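Local coordinates for protein PKS (Streptomyces albus, PDB 4OQJ) that probably acts as a ketosynthase in oxazolomycin biosynthesis, extending acyl chains held on carrier proteins by condensation, at residues E119-R127 and T502-L510; G463-A471 and T661-W672. All coordinates share one frame; numbering follows the deposited sequence.

Contact 1: E119-R127 and T502-L510; sequences ERAGYDPQR and TLALGRRVL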
loop_
_atom_site.group_PDB
_atom_site.type_symbol
_atom_site.label_atom_id
_atom_site.label_comp_id
_atom_site.label_asym_id
_atom_site.label_seq_id
_atom_site.Cartn_x
_atom_site.Cartn_y
_atom_site.Cartn_z
ATOM N N GLU A 119 8.482 -20.346 7.424
ATOM C CA GLU A 119 8.800 -21.662 7.955
ATOM C C GLU A 119 7.560 -22.541 8.128
ATOM O O GLU A 119 7.574 -23.702 7.759
ATOM C CB GLU A 119 9.514 -21.534 9.292
ATOM C CG GLU A 119 11.008 -21.386 9.184
ATOM C CD GLU A 119 11.658 -21.506 10.543
ATOM O OE1 GLU A 119 11.129 -20.881 11.498
ATOM O OE2 GLU A 119 12.679 -22.223 10.659
ATOM N N ARG A 120 6.498 -22.005 8.717
ATOM C CA ARG A 120 5.309 -22.814 8.931
ATOM C C ARG A 120 4.672 -23.170 7.596
ATOM O O ARG A 120 4.135 -24.268 7.446
ATOM C CB ARG A 120 4.312 -22.083 9.842
ATOM C CG ARG A 120 3.030 -22.834 10.092
ATOM C CD ARG A 120 2.332 -22.326 11.343
ATOM N NE ARG A 120 3.074 -22.646 12.568
ATOM C CZ ARG A 120 3.864 -21.801 13.235
ATOM N NH1 ARG A 120 4.478 -22.202 14.346
ATOM N NH2 ARG A 120 4.038 -20.553 12.820
ATOM N N ALA A 121 4.758 -22.265 6.621
ATOM C CA ALA A 121 4.262 -22.541 5.269
ATOM C C ALA A 121 5.082 -23.616 4.567
ATOM O O ALA A 121 4.560 -24.347 3.722
ATOM C CB ALA A 121 4.257 -21.272 4.433
ATOM N N GLY A 122 6.362 -23.714 4.924
ATOM C CA GLY A 122 7.244 -24.721 4.364
ATOM C C GLY A 122 8.100 -24.209 3.209
ATOM O O GLY A 122 8.618 -25.016 2.445
ATOM N N TYR A 123 8.270 -22.890 3.100
ATOM C CA TYR A 123 9.049 -22.297 2.006
ATOM C C TYR A 123 10.276 -21.534 2.502
ATOM O O TYR A 123 10.178 -20.661 3.361
ATOM C CB TYR A 123 8.169 -21.370 1.155
ATOM C CG TYR A 123 7.233 -22.143 0.261
ATOM C CD1 TYR A 123 5.965 -22.537 0.710
ATOM C CD2 TYR A 123 7.629 -22.531 -1.008
ATOM C CE1 TYR A 123 5.120 -23.275 -0.100
ATOM C CE2 TYR A 123 6.800 -23.283 -1.817
ATOM C CZ TYR A 123 5.549 -23.644 -1.364
ATOM O OH TYR A 123 4.742 -24.387 -2.184
ATOM N N ASP A 124 11.432 -21.921 1.974
ATOM C CA ASP A 124 12.692 -21.209 2.168
ATOM C C ASP A 124 12.903 -20.280 0.967
ATOM O O ASP A 124 13.248 -20.737 -0.128
ATOM C CB ASP A 124 13.856 -22.204 2.304
ATOM C CG ASP A 124 15.214 -21.526 2.371
ATOM O OD1 ASP A 124 15.258 -20.275 2.518
ATOM O OD2 ASP A 124 16.241 -22.253 2.282
ATOM N N PRO A 125 12.685 -18.972 1.151
ATOM C CA PRO A 125 12.799 -18.101 -0.027
ATOM C C PRO A 125 14.219 -17.939 -0.561
ATOM O O PRO A 125 14.396 -17.344 -1.630
ATOM C CB PRO A 125 12.272 -16.747 0.472
ATOM C CG PRO A 125 11.654 -16.995 1.797
ATOM C CD PRO A 125 12.294 -18.227 2.359
ATOM N N GLN A 126 15.228 -18.451 0.143
ATOM C CA GLN A 126 16.584 -18.395 -0.393
ATOM C C GLN A 126 16.764 -19.396 -1.528
ATOM O O GLN A 126 17.769 -19.368 -2.232
ATOM C CB GLN A 126 17.628 -18.654 0.696
ATOM C CG GLN A 126 17.617 -17.622 1.799
ATOM C CD GLN A 126 18.777 -17.798 2.760
ATOM O OE1 GLN A 126 19.247 -18.915 2.995
ATOM N NE2 GLN A 126 19.264 -16.687 3.303
ATOM N N ARG A 127 15.798 -20.288 -1.702
ATOM C CA ARG A 127 15.853 -21.272 -2.788
ATOM C C ARG A 127 14.558 -21.202 -3.593
ATOM O O ARG A 127 13.576 -20.625 -3.133
ATOM C CB ARG A 127 16.069 -22.675 -2.231
ATOM C CG ARG A 127 17.447 -22.908 -1.594
ATOM C CD ARG A 127 17.527 -24.323 -0.972
ATOM N NE ARG A 127 16.886 -24.378 0.347
ATOM C CZ ARG A 127 16.528 -25.501 0.966
ATOM N NH1 ARG A 127 16.722 -26.680 0.390
ATOM N NH2 ARG A 127 15.971 -25.445 2.164
ATOM N N THR A 502 9.422 -31.182 4.149
ATOM C CA THR A 502 9.283 -29.839 4.701
ATOM C C THR A 502 10.621 -29.380 5.278
ATOM O O THR A 502 11.050 -28.257 5.061
ATOM C CB THR A 502 8.210 -29.796 5.772
ATOM O OG1 THR A 502 6.966 -30.207 5.194
ATOM C CG2 THR A 502 8.069 -28.385 6.362
ATOM N N LEU A 503 11.286 -30.275 5.994
ATOM C CA LEU A 503 12.552 -29.940 6.629
ATOM C C LEU A 503 13.654 -29.658 5.602
ATOM O O LEU A 503 14.494 -28.790 5.823
ATOM C CB LEU A 503 12.978 -31.067 7.554
ATOM C CG LEU A 503 12.213 -31.237 8.874
ATOM C CD1 LEU A 503 12.648 -32.532 9.544
ATOM C CD2 LEU A 503 12.441 -30.060 9.812
ATOM N N ALA A 504 13.656 -30.413 4.501
ATOM C CA ALA A 504 14.687 -30.316 3.479
ATOM C C ALA A 504 14.492 -29.108 2.576
ATOM O O ALA A 504 15.460 -28.478 2.161
ATOM C CB ALA A 504 14.712 -31.602 2.622
ATOM N N LEU A 505 13.232 -28.806 2.266
ATOM C CA LEU A 505 12.892 -27.783 1.280
ATOM C C LEU A 505 12.457 -26.471 1.909
ATOM O O LEU A 505 12.522 -25.424 1.272
ATOM C CB LEU A 505 11.774 -28.283 0.370
ATOM C CG LEU A 505 12.089 -29.512 -0.490
ATOM C CD1 LEU A 505 10.790 -30.085 -1.014
ATOM C CD2 LEU A 505 13.030 -29.162 -1.641
ATOM N N GLY A 506 12.044 -26.523 3.167
ATOM C CA GLY A 506 11.308 -25.423 3.772
ATOM C C GLY A 506 11.980 -24.793 4.967
ATOM O O GLY A 506 11.334 -24.079 5.734
ATOM N N ARG A 507 13.284 -25.031 5.107
ATOM C CA ARG A 507 14.053 -24.504 6.235
ATOM C C ARG A 507 15.345 -23.879 5.724
ATOM O O ARG A 507 15.966 -24.406 4.807
ATOM C CB ARG A 507 14.352 -25.620 7.239
ATOM C CG ARG A 507 13.129 -26.116 7.993
ATOM C CD ARG A 507 12.683 -25.071 9.002
ATOM N NE ARG A 507 11.508 -25.446 9.789
ATOM C CZ ARG A 507 10.257 -25.399 9.341
ATOM N NH1 ARG A 507 10.005 -25.043 8.083
ATOM N NH2 ARG A 507 9.254 -25.718 10.150
ATOM N N ARG A 508 15.751 -22.753 6.299
ATOM C CA ARG A 508 16.986 -22.110 5.869
ATOM C C ARG A 508 18.176 -23.072 6.038
ATOM O O ARG A 508 18.258 -23.783 7.029
ATOM C CB ARG A 508 17.235 -20.833 6.660
ATOM C CG ARG A 508 18.449 -20.066 6.162
ATOM C CD ARG A 508 18.563 -18.711 6.814
ATOM N NE ARG A 508 17.638 -17.740 6.227
ATOM C CZ ARG A 508 17.741 -16.430 6.404
ATOM N NH1 ARG A 508 18.714 -15.930 7.155
ATOM N NH2 ARG A 508 16.879 -15.618 5.825
ATOM N N VAL A 509 19.087 -23.075 5.070
ATOM C CA VAL A 509 20.276 -23.938 5.112
ATOM C C VAL A 509 21.340 -23.252 5.941
ATOM O O VAL A 509 21.889 -22.230 5.517
ATOM C CB VAL A 509 20.840 -24.210 3.695
ATOM C CG1 VAL A 509 22.083 -25.097 3.764
ATOM C CG2 VAL A 509 19.784 -24.838 2.832
ATOM N N LEU A 510 21.630 -23.792 7.116
ATOM C CA LEU A 510 22.506 -23.112 8.067
ATOM C C LEU A 510 23.686 -24.018 8.454
ATOM O O LEU A 510 23.684 -25.200 8.116
ATOM C CB LEU A 510 21.694 -22.670 9.288
ATOM C CG LEU A 510 20.652 -21.576 8.998
ATOM C CD1 LEU A 510 19.667 -21.422 10.149
ATOM C CD2 LEU A 510 21.343 -20.252 8.744
HETATM O O HOH W 1 6.681 -26.187 8.781
HETATM O O HOH W 2 15.149 -22.121 9.495
HETATM O O HOH W 3 11.549 -21.260 5.687
HETATM O O HOH W 4 18.676 -21.521 2.581
HETATM O O HOH W 5 15.394 -18.671 4.706
HETATM O O HOH W 6 10.709 -24.266 -0.289
#

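Contact 2: G463-A471 and T661-W672; sequences GPRLLVLSA and TAFLLGLIGRLW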
loop_
_atom_site.group_PDB
_atom_site.type_symbol
_atom_site.label_atom_id
_atom_site.label_comp_id
_atom_site.label_asym_id
_atom_site.label_seq_id
_atom_site.Cartn_x
_atom_site.Cartn_y
_atom_site.Cartn_z
ATOM N N GLY A 463 8.848 -46.165 2.977
ATOM C CA GLY A 463 10.210 -46.518 3.357
ATOM C C GLY A 463 10.859 -45.544 4.324
ATOM O O GLY A 463 10.191 -44.654 4.864
ATOM N N PRO A 464 12.178 -45.706 4.551
ATOM C CA PRO A 464 12.890 -44.789 5.451
ATOM C C PRO A 464 13.054 -43.402 4.836
ATOM O O PRO A 464 12.898 -43.243 3.630
ATOM C CB PRO A 464 14.247 -45.462 5.647
ATOM C CG PRO A 464 14.446 -46.294 4.414
ATOM C CD PRO A 464 13.066 -46.749 3.999
ATOM N N ARG A 465 13.367 -42.422 5.674
ATOM C CA ARG A 465 13.525 -41.038 5.242
ATOM C C ARG A 465 14.684 -40.407 5.971
ATOM O O ARG A 465 15.003 -40.781 7.096
ATOM C CB ARG A 465 12.249 -40.224 5.504
ATOM C CG ARG A 465 11.066 -40.624 4.654
ATOM C CD ARG A 465 11.252 -40.200 3.211
ATOM N NE ARG A 465 10.173 -40.670 2.344
ATOM C CZ ARG A 465 9.924 -40.186 1.130
ATOM N NH1 ARG A 465 10.670 -39.210 0.628
ATOM N NH2 ARG A 465 8.923 -40.678 0.415
ATOM N N LEU A 466 15.306 -39.444 5.316
ATOM C CA LEU A 466 16.369 -38.663 5.908
ATOM C C LEU A 466 15.796 -37.352 6.426
ATOM O O LEU A 466 15.297 -36.554 5.645
ATOM C CB LEU A 466 17.473 -38.381 4.874
ATOM C CG LEU A 466 18.639 -37.530 5.375
ATOM C CD1 LEU A 466 19.397 -38.266 6.483
ATOM C CD2 LEU A 466 19.561 -37.169 4.238
ATOM N N LEU A 467 15.881 -37.138 7.734
ATOM C CA LEU A 467 15.479 -35.878 8.358
ATOM C C LEU A 467 16.696 -34.982 8.552
ATOM O O LEU A 467 17.694 -35.420 9.124
ATOM C CB LEU A 467 14.807 -36.146 9.701
ATOM C CG LEU A 467 13.642 -37.133 9.688
ATOM C CD1 LEU A 467 13.020 -37.207 11.078
ATOM C CD2 LEU A 467 12.598 -36.734 8.650
ATOM N N VAL A 468 16.626 -33.742 8.071
ATOM C CA VAL A 468 17.754 -32.825 8.212
ATOM C C VAL A 468 17.343 -31.581 9.011
ATOM O O VAL A 468 16.228 -31.073 8.882
ATOM C CB VAL A 468 18.342 -32.441 6.834
ATOM C CG1 VAL A 468 18.901 -33.687 6.138
ATOM C CG2 VAL A 468 17.308 -31.739 5.965
ATOM N N LEU A 469 18.235 -31.153 9.898
ATOM C CA LEU A 469 18.026 -29.973 10.731
ATOM C C LEU A 469 19.268 -29.114 10.640
ATOM O O LEU A 469 20.382 -29.639 10.560
ATOM C CB LEU A 469 17.772 -30.354 12.194
ATOM C CG LEU A 469 16.389 -30.844 12.626
ATOM C CD1 LEU A 469 16.076 -32.201 12.045
ATOM C CD2 LEU A 469 16.335 -30.913 14.143
ATOM N N SER A 470 19.090 -27.797 10.643
ATOM C CA SER A 470 20.242 -26.900 10.707
ATOM C C SER A 470 19.879 -25.614 11.434
ATOM O O SER A 470 18.734 -25.157 11.399
ATOM C CB SER A 470 20.800 -26.605 9.303
ATOM O OG SER A 470 19.909 -25.855 8.493
ATOM N N ALA A 471 20.870 -25.063 12.120
ATOM C CA ALA A 471 20.702 -23.847 12.892
ATOM C C ALA A 471 21.998 -23.049 12.842
ATOM O O ALA A 471 23.021 -23.541 12.366
ATOM C CB ALA A 471 20.314 -24.170 14.322
ATOM N N THR A 661 18.322 -48.478 0.518
ATOM C CA THR A 661 18.012 -47.061 0.617
ATOM C C THR A 661 18.461 -46.491 1.959
ATOM O O THR A 661 18.926 -45.357 2.029
ATOM C CB THR A 661 16.500 -46.815 0.418
ATOM O OG1 THR A 661 16.132 -47.192 -0.912
ATOM C CG2 THR A 661 16.152 -45.354 0.627
ATOM N N ALA A 662 18.346 -47.287 3.017
ATOM C CA ALA A 662 18.791 -46.858 4.342
ATOM C C ALA A 662 20.268 -46.472 4.320
ATOM O O ALA A 662 20.675 -45.500 4.953
ATOM C CB ALA A 662 18.555 -47.947 5.346
ATOM N N PHE A 663 21.077 -47.232 3.590
ATOM C CA PHE A 663 22.493 -46.912 3.510
ATOM C C PHE A 663 22.725 -45.638 2.715
ATOM O O PHE A 663 23.492 -44.766 3.124
ATOM C CB PHE A 663 23.292 -48.038 2.864
ATOM C CG PHE A 663 24.674 -47.614 2.476
ATOM C CD1 PHE A 663 25.664 -47.502 3.436
ATOM C CD2 PHE A 663 24.969 -47.267 1.168
ATOM C CE1 PHE A 663 26.943 -47.083 3.092
ATOM C CE2 PHE A 663 26.248 -46.854 0.812
ATOM C CZ PHE A 663 27.234 -46.761 1.782
ATOM N N LEU A 664 22.074 -45.548 1.564
ATOM C CA LEU A 664 22.227 -44.399 0.687
ATOM C C LEU A 664 21.815 -43.103 1.380
ATOM O O LEU A 664 22.480 -42.085 1.248
ATOM C CB LEU A 664 21.403 -44.591 -0.574
ATOM C CG LEU A 664 21.518 -43.488 -1.621
ATOM C CD1 LEU A 664 22.976 -43.225 -1.970
ATOM C CD2 LEU A 664 20.756 -43.890 -2.857
ATOM N N LEU A 665 20.718 -43.142 2.127
ATOM C CA LEU A 665 20.246 -41.949 2.835
ATOM C C LEU A 665 21.214 -41.537 3.952
ATOM O O LEU A 665 21.427 -40.361 4.193
ATOM C CB LEU A 665 18.849 -42.190 3.413
ATOM C CG LEU A 665 17.691 -42.355 2.426
ATOM C CD1 LEU A 665 16.415 -42.712 3.177
ATOM C CD2 LEU A 665 17.493 -41.105 1.604
ATOM N N GLY A 666 21.799 -42.518 4.629
ATOM C CA GLY A 666 22.805 -42.258 5.646
ATOM C C GLY A 666 24.057 -41.630 5.069
ATOM O O GLY A 666 24.701 -40.791 5.709
ATOM N N LEU A 667 24.399 -42.051 3.855
ATOM C CA LEU A 667 25.517 -41.493 3.103
ATOM C C LEU A 667 25.284 -40.013 2.800
ATOM O O LEU A 667 26.139 -39.164 3.069
ATOM C CB LEU A 667 25.699 -42.291 1.811
ATOM C CG LEU A 667 26.790 -41.914 0.820
ATOM C CD1 LEU A 667 28.126 -41.744 1.500
ATOM C CD2 LEU A 667 26.876 -43.009 -0.234
ATOM N N ILE A 668 24.118 -39.712 2.233
ATOM C CA ILE A 668 23.746 -38.332 1.932
ATOM C C ILE A 668 23.786 -37.497 3.202
ATOM O O ILE A 668 24.295 -36.378 3.209
ATOM C CB ILE A 668 22.343 -38.244 1.316
ATOM C CG1 ILE A 668 22.333 -38.937 -0.045
ATOM C CG2 ILE A 668 21.899 -36.791 1.177
ATOM C CD1 ILE A 668 20.948 -39.078 -0.642
ATOM N N GLY A 669 23.204 -38.033 4.265
ATOM C CA GLY A 669 23.192 -37.359 5.551
ATOM C C GLY A 669 24.589 -37.052 6.058
ATOM O O GLY A 669 24.859 -35.941 6.499
ATOM N N ARG A 670 25.496 -38.021 5.970
ATOM C CA ARG A 670 26.859 -37.818 6.453
ATOM C C ARG A 670 27.534 -36.708 5.651
ATOM O O ARG A 670 28.170 -35.824 6.222
ATOM C CB ARG A 670 27.677 -39.118 6.366
ATOM C CG ARG A 670 28.582 -39.387 7.563
ATOM C CD ARG A 670 29.742 -38.408 7.620
ATOM N N LEU A 671 27.388 -36.741 4.330
ATOM C CA LEU A 671 27.999 -35.723 3.482
ATOM C C LEU A 671 27.383 -34.345 3.755
ATOM O O LEU A 671 28.090 -33.344 3.914
ATOM C CB LEU A 671 27.840 -36.093 2.006
ATOM C CG LEU A 671 28.566 -37.368 1.549
ATOM C CD1 LEU A 671 28.162 -37.742 0.136
ATOM C CD2 LEU A 671 30.069 -37.203 1.643
ATOM N N TRP A 672 26.055 -34.298 3.806
ATOM C CA TRP A 672 25.356 -33.026 3.912
ATOM C C TRP A 672 25.677 -32.374 5.253
ATOM O O TRP A 672 25.956 -31.186 5.285
ATOM C CB TRP A 672 23.843 -33.205 3.741
ATOM C CG TRP A 672 23.077 -31.910 3.934
ATOM C CD1 TRP A 672 22.862 -30.928 3.006
ATOM C CD2 TRP A 672 22.441 -31.467 5.137
ATOM N NE1 TRP A 672 22.127 -29.908 3.559
ATOM C CE2 TRP A 672 21.857 -30.216 4.873
ATOM C CE3 TRP A 672 22.305 -32.012 6.420
ATOM C CZ2 TRP A 672 21.159 -29.492 5.838
ATOM C CZ3 TRP A 672 21.608 -31.286 7.382
ATOM C CH2 TRP A 672 21.042 -30.044 7.078
#

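Contact 1: E119-R127 and T502-L510
A Schellman motif ends helix 105-121 with Gly122 as its C-prime residue, and there it meets the end of helix 496-505: Gly122 and Gly506 come within 4.2 Å, CA to CA. Neither glycine has a side chain to hold the backbones apart, and Gly122 O touches Gly506 CA. On one flank Arg507 bends at chi2 (-72°), so that although its CB points away the guanidinium returns over Glu119. NH1 donates to Glu119 O at 2.8 Å, from a position tilted out of the carbonyl plane, and also to its neighbour Gly506 O. Glu119 CB lies over the guanidinium face, while OE2, 3.5 Å from Arg507 NE, stands well out of that plane and interacts by charge alone; OE1 is taken by Tyr697 N. The other flank belongs to Arg127. Its NE and NH2 grip Asp124 OD2 side-on in a salt bridge (2.9 Å from NE), while NH1 and NH2 converge end-on upon Ala504 O, at 2.8 Å from NH1. Both oxygens lie in the guanidinium plane, which fixes its rotation, and Val509 CG2 covers one face. Asp124 OD1 meanwhile accepts from Gln126 N, closing an Asx turn. Gln126 lays its amide flat on the Arg508 guanidinium, planes 4° apart, with NE2 3.5 Å from CZ; the strongest polar partner of Arg508 is Lys179, outside both segments. Water 4 links Asp124 OD2 and Gln126 OE1 to Val509 N. Arg127 and Arg507 thus each donate to a last-turn carbonyl of the opposite helix, where the N-terminal ketosynthase part meets the C-terminal extension.

Contact 2: G463-A471 and T661-W672
Leu665 O accepts the helix bond from Gly669 N at 2.9 Å, and both methyls of Leu466 close in on the same oxygen, CD2 and CD1 each at 3.7 Å. With CG of Leu466 anti to its own nitrogen (chi1 178°), the fork reaches from strand 465-471 to the helix. CD2 touches Ile668 CG2 at 3.9 Å, and CD1 rests against the CA of Gly669, where the absence of a side chain lets the leucine sit close to the backbone. One turn earlier, Leu665 answers from the helix: its CD1 lies 3.6 Å from Pro464 O and beside the proline ring, and its CD2 meets Leu466 CB. The other end of the contact belongs to Trp672. Val468 CB stands over its six-membered ring, 3.9 Å from the centroid and 27° off the normal, a CH-pi contact, while CG1 sits nearer the rim of that face. Leu469 O approaches the ring edge in its plane, 3.6 Å from CH2. Beyond these segments Trp680 meets the indole edge-to-face; Arg513 of strand 512-518 makes a cation-pi contact with it and bonds to Trp672 O. Strand and helix run nearly parallel, 18° between their directions and 8.3 Å apart. With backbone bonds made within the helix or to strand 512-518, the two segments hold each other by apolar packing and one CH-pi contact, buried at Leu466, Val468, Leu665 and Trp672.

Overall arrangement
The centres of contacts 1 and 2 lie about 17 Å apart, and their segments alternate along the chain: 119-127, 463-471, 502-510, 661-672. Strand 465-471 is an outer strand of the three-stranded antiparallel sheet, and helix 496-505 packs on it through Arg465 and Leu467. The two contacts meet directly where Ser470 OG probably hydrogen-bonds to Leu510 N. Trp680 of helix 680-684 touches residues of both. Contact 1 thus joins the ketosynthase core to this small sheet domain, consistent with the linker domain that follows ketosynthases in modular synthases, and contact 2 sets a helix from much later in the chain against the same domain.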